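Local coordinates for HMG-CoA Lyase (Bacillus subtilis subsp. subtilis, PDB 1YDO), which belongs to the HMGL-like family of enzymes, which are built on a TIM-barrel fold, at residues L196-H207 against A222-D231. Numbering follows the deposited sequence.
Sequences LARFPANQIALH and ALQMGITVFD
Leu206 and Asp231 are joined by the shortest polar bond of this contact. Asp231 N gives its hydrogen to Leu206 O at 2.9 Å, and the bond is almost straight. Leu206 N in turn bonds Val229 O at 3.0 Å. The N-H and the C=O of Leu206 both turn to strand 229-231 and bond the residues flanking Phe230, the usual pattern of parallel strands. The two strand axes diverge by 29°, consistent with the twist of a barrel wall.

The Leu206 side chain lies alongside that of Phe230, both pointing the same way. Leu206 CB meets the ring obliquely, 3.8 Å from Phe230 CD1. With CG beside the backbone N (chi1 -74°), Leu206 sends CD1 to Ala222 CB in helix 215-225. Ala222 CB also lies at the edge of the Phe230 ring, in its plane. Farther out, Leu196 CD1 packs 3.8 Å from Ile227 CD1 and also against CB of Met225, which is a selenomethionine here.

Asp231 CB sits over one face of the His207 ring, a CH-pi contact 4.1 Å from its centroid. The carboxylate is turned 72° from the ring plane. Its OD2 forms a salt bridge with Arg139, and its OD1 bonds Ser175 OG.

Strand 204-207, helix 215-225 and strand 229-232 form a beta-alpha-beta unit of the barrel. Helix 185-196 packs beside it through Leu192. Strands 174-177 and 8-11 continue the parallel sheet beyond the pair.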
loop_
_atom_site.group_PDB
_atom_site.type_symbol
_atom_site.label_atom_id
_atom_site.label_comp_id
_atom_site.label_asym_id
_atom_site.label_seq_id
_atom_site.Cartn_x
_atom_site.Cartn_y
_atom_site.Cartn_z
ATOM N N LEU A 196 13.554 9.934 -17.640
ATOM C CA LEU A 196 14.881 9.348 -17.497
ATOM C C LEU A 196 15.693 9.359 -18.783
ATOM O O LEU A 196 16.920 9.223 -18.758
ATOM C CB LEU A 196 14.793 7.917 -16.964
ATOM C CG LEU A 196 14.409 7.807 -15.491
ATOM C CD1 LEU A 196 14.281 6.345 -15.109
ATOM C CD2 LEU A 196 15.450 8.512 -14.634
ATOM N N ALA A 197 15.008 9.527 -19.906
ATOM C CA ALA A 197 15.680 9.556 -21.187
ATOM C C ALA A 197 16.149 10.966 -21.542
ATOM O O ALA A 197 16.366 11.274 -22.713
ATOM C CB ALA A 197 14.754 9.017 -22.266
ATOM N N ARG A 198 16.327 11.820 -20.541
ATOM C CA ARG A 198 16.760 13.188 -20.814
ATOM C C ARG A 198 17.505 13.809 -19.645
ATOM O O ARG A 198 18.333 14.699 -19.821
ATOM C CB ARG A 198 15.550 14.059 -21.154
ATOM C CG ARG A 198 15.874 15.247 -22.045
ATOM C CD ARG A 198 14.623 15.753 -22.740
ATOM N NE ARG A 198 13.746 14.639 -23.111
ATOM C CZ ARG A 198 12.681 14.754 -23.895
ATOM N NH1 ARG A 198 12.355 15.939 -24.406
ATOM N NH2 ARG A 198 11.931 13.688 -24.152
ATOM N N PHE A 199 17.209 13.334 -18.447
ATOM C CA PHE A 199 17.843 13.856 -17.258
ATOM C C PHE A 199 18.415 12.679 -16.510
ATOM O O PHE A 199 17.898 11.576 -16.601
ATOM C CB PHE A 199 16.800 14.550 -16.395
ATOM C CG PHE A 199 15.863 15.428 -17.172
ATOM C CD1 PHE A 199 16.208 16.740 -17.483
ATOM C CD2 PHE A 199 14.638 14.936 -17.610
ATOM C CE1 PHE A 199 15.345 17.553 -18.222
ATOM C CE2 PHE A 199 13.769 15.736 -18.347
ATOM C CZ PHE A 199 14.124 17.050 -18.652
ATOM N N PRO A 200 19.499 12.894 -15.760
ATOM C CA PRO A 200 20.139 11.824 -14.983
ATOM C C PRO A 200 19.244 11.314 -13.851
ATOM O O PRO A 200 18.736 12.097 -13.051
ATOM C CB PRO A 200 21.411 12.490 -14.467
ATOM C CG PRO A 200 21.014 13.922 -14.353
ATOM C CD PRO A 200 20.222 14.164 -15.603
ATOM N N ALA A 201 19.052 10.001 -13.787
ATOM C CA ALA A 201 18.204 9.403 -12.760
ATOM C C ALA A 201 18.617 9.785 -11.340
ATOM O O ALA A 201 17.780 9.866 -10.444
ATOM C CB ALA A 201 18.199 7.896 -12.911
ATOM N N ASN A 202 19.907 10.026 -11.135
ATOM C CA ASN A 202 20.396 10.395 -9.815
ATOM C C ASN A 202 19.864 11.738 -9.343
ATOM O O ASN A 202 19.809 12.010 -8.145
ATOM C CB ASN A 202 21.920 10.434 -9.803
ATOM C CG ASN A 202 22.537 9.096 -10.140
ATOM O OD1 ASN A 202 23.694 8.834 -9.803
ATOM N ND2 ASN A 202 21.772 8.241 -10.820
ATOM N N GLN A 203 19.476 12.588 -10.278
ATOM C CA GLN A 203 18.964 13.890 -9.903
ATOM C C GLN A 203 17.439 13.974 -9.932
ATOM O O GLN A 203 16.867 15.059 -10.040
ATOM C CB GLN A 203 19.584 14.966 -10.798
ATOM C CG GLN A 203 21.055 15.191 -10.533
ATOM C CD GLN A 203 21.695 16.125 -11.536
ATOM O OE1 GLN A 203 21.243 17.258 -11.736
ATOM N NE2 GLN A 203 22.757 15.653 -12.179
ATOM N N ILE A 204 16.780 12.831 -9.819
ATOM C CA ILE A 204 15.330 12.813 -9.819
ATOM C C ILE A 204 14.766 12.056 -8.622
ATOM O O ILE A 204 15.108 10.896 -8.388
ATOM C CB ILE A 204 14.793 12.198 -11.118
ATOM C CG1 ILE A 204 15.041 13.159 -12.272
ATOM C CG2 ILE A 204 13.320 11.911 -10.987
ATOM C CD1 ILE A 204 14.741 12.572 -13.634
ATOM N N ALA A 205 13.906 12.726 -7.859
ATOM C CA ALA A 205 13.290 12.125 -6.688
ATOM C C ALA A 205 11.790 11.987 -6.899
ATOM O O ALA A 205 11.206 12.658 -7.755
ATOM C CB ALA A 205 13.563 12.969 -5.480
ATOM N N LEU A 206 11.175 11.116 -6.106
ATOM C CA LEU A 206 9.751 10.901 -6.209
ATOM C C LEU A 206 9.005 11.117 -4.900
ATOM O O LEU A 206 9.408 10.626 -3.852
ATOM C CB LEU A 206 9.466 9.505 -6.750
ATOM C CG LEU A 206 9.736 9.363 -8.236
ATOM C CD1 LEU A 206 9.430 7.938 -8.650
ATOM C CD2 LEU A 206 8.894 10.338 -9.037
ATOM N N HIS A 207 7.916 11.873 -4.977
ATOM C CA HIS A 207 7.098 12.154 -3.824
ATOM C C HIS A 207 5.708 11.591 -4.118
ATOM O O HIS A 207 4.900 12.251 -4.757
ATOM C CB HIS A 207 7.020 13.661 -3.607
ATOM C CG HIS A 207 6.446 14.055 -2.268
ATOM N ND1 HIS A 207 6.317 15.366 -1.873
ATOM C CD2 HIS A 207 5.983 13.303 -1.238
ATOM C CE1 HIS A 207 5.797 15.412 -0.651
ATOM N NE2 HIS A 207 5.585 14.177 -0.244
ATOM N N ALA A 222 9.276 2.494 -9.847
ATOM C CA ALA A 222 10.336 3.477 -9.897
ATOM C C ALA A 222 11.679 2.823 -9.546
ATOM O O ALA A 222 12.677 3.026 -10.234
ATOM C CB ALA A 222 10.040 4.624 -8.946
ATOM N N LEU A 223 11.714 2.037 -8.478
ATOM C CA LEU A 223 12.952 1.379 -8.102
ATOM C C LEU A 223 13.511 0.597 -9.276
ATOM O O LEU A 223 14.728 0.455 -9.421
ATOM C CB LEU A 223 12.728 0.432 -6.931
ATOM C CG LEU A 223 12.820 1.070 -5.559
ATOM C CD1 LEU A 223 12.307 0.084 -4.546
ATOM C CD2 LEU A 223 14.248 1.476 -5.253
ATOM N N GLN A 224 12.617 0.091 -10.112
ATOM C CA GLN A 224 13.013 -0.678 -11.278
ATOM C C GLN A 224 13.521 0.201 -12.408
ATOM O O GLN A 224 14.338 -0.237 -13.211
ATOM C CB GLN A 224 11.839 -1.496 -11.786
ATOM C CG GLN A 224 11.466 -2.689 -10.939
ATOM C CD GLN A 224 10.260 -3.429 -11.509
ATOM O OE1 GLN A 224 9.890 -4.505 -11.032
ATOM N NE2 GLN A 224 9.639 -2.848 -12.535
HETATM N N MSE A 225 13.032 1.432 -12.479
HETATM C CA MSE A 225 13.458 2.345 -13.521
HETATM C C MSE A 225 14.810 2.962 -13.215
HETATM O O MSE A 225 15.492 3.416 -14.127
HETATM C CB MSE A 225 12.434 3.462 -13.712
HETATM C CG MSE A 225 11.057 2.995 -14.183
HETATM SE SE MSE A 225 11.125 2.084 -15.912
HETATM C CE MSE A 225 12.140 3.461 -16.851
ATOM N N GLY A 226 15.179 3.008 -11.932
ATOM C CA GLY A 226 16.460 3.585 -11.542
ATOM C C GLY A 226 16.441 4.674 -10.475
ATOM O O GLY A 226 17.470 4.974 -9.870
ATOM N N ILE A 227 15.285 5.285 -10.246
ATOM C CA ILE A 227 15.182 6.330 -9.230
ATOM C C ILE A 227 15.660 5.738 -7.904
ATOM O O ILE A 227 15.369 4.585 -7.604
ATOM C CB ILE A 227 13.712 6.823 -9.069
ATOM C CG1 ILE A 227 13.335 7.783 -10.194
ATOM C CG2 ILE A 227 13.546 7.535 -7.759
ATOM C CD1 ILE A 227 13.177 7.139 -11.511
ATOM N N THR A 228 16.385 6.517 -7.113
ATOM C CA THR A 228 16.883 6.015 -5.842
ATOM C C THR A 228 16.632 7.018 -4.722
ATOM O O THR A 228 17.169 6.895 -3.620
ATOM C CB THR A 228 18.406 5.712 -5.925
ATOM O OG1 THR A 228 19.128 6.912 -6.270
ATOM C CG2 THR A 228 18.686 4.640 -6.992
ATOM N N VAL A 229 15.802 8.006 -5.015
ATOM C CA VAL A 229 15.464 9.028 -4.044
ATOM C C VAL A 229 13.958 9.071 -3.834
ATOM O O VAL A 229 13.186 9.292 -4.769
ATOM C CB VAL A 229 15.935 10.412 -4.529
ATOM C CG1 VAL A 229 15.729 11.453 -3.446
ATOM C CG2 VAL A 229 17.382 10.338 -4.937
ATOM N N PHE A 230 13.530 8.864 -2.600
ATOM C CA PHE A 230 12.105 8.889 -2.336
ATOM C C PHE A 230 11.766 9.697 -1.114
ATOM O O PHE A 230 12.434 9.614 -0.089
ATOM C CB PHE A 230 11.598 7.467 -2.195
ATOM C CG PHE A 230 11.672 6.686 -3.474
ATOM C CD1 PHE A 230 10.660 6.785 -4.426
ATOM C CD2 PHE A 230 12.762 5.868 -3.736
ATOM C CE1 PHE A 230 10.729 6.070 -5.630
ATOM C CE2 PHE A 230 12.846 5.150 -4.929
ATOM C CZ PHE A 230 11.823 5.251 -5.880
ATOM N N ASP A 231 10.720 10.500 -1.236
ATOM C CA ASP A 231 10.269 11.346 -0.146
ATOM C C ASP A 231 9.241 10.607 0.665
ATOM O O ASP A 231 8.428 9.868 0.112
ATOM C CB ASP A 231 9.653 12.618 -0.705
ATOM C CG ASP A 231 10.688 13.545 -1.297
ATOM O OD1 ASP A 231 10.291 14.547 -1.926
ATOM O OD2 ASP A 231 11.895 13.273 -1.119
#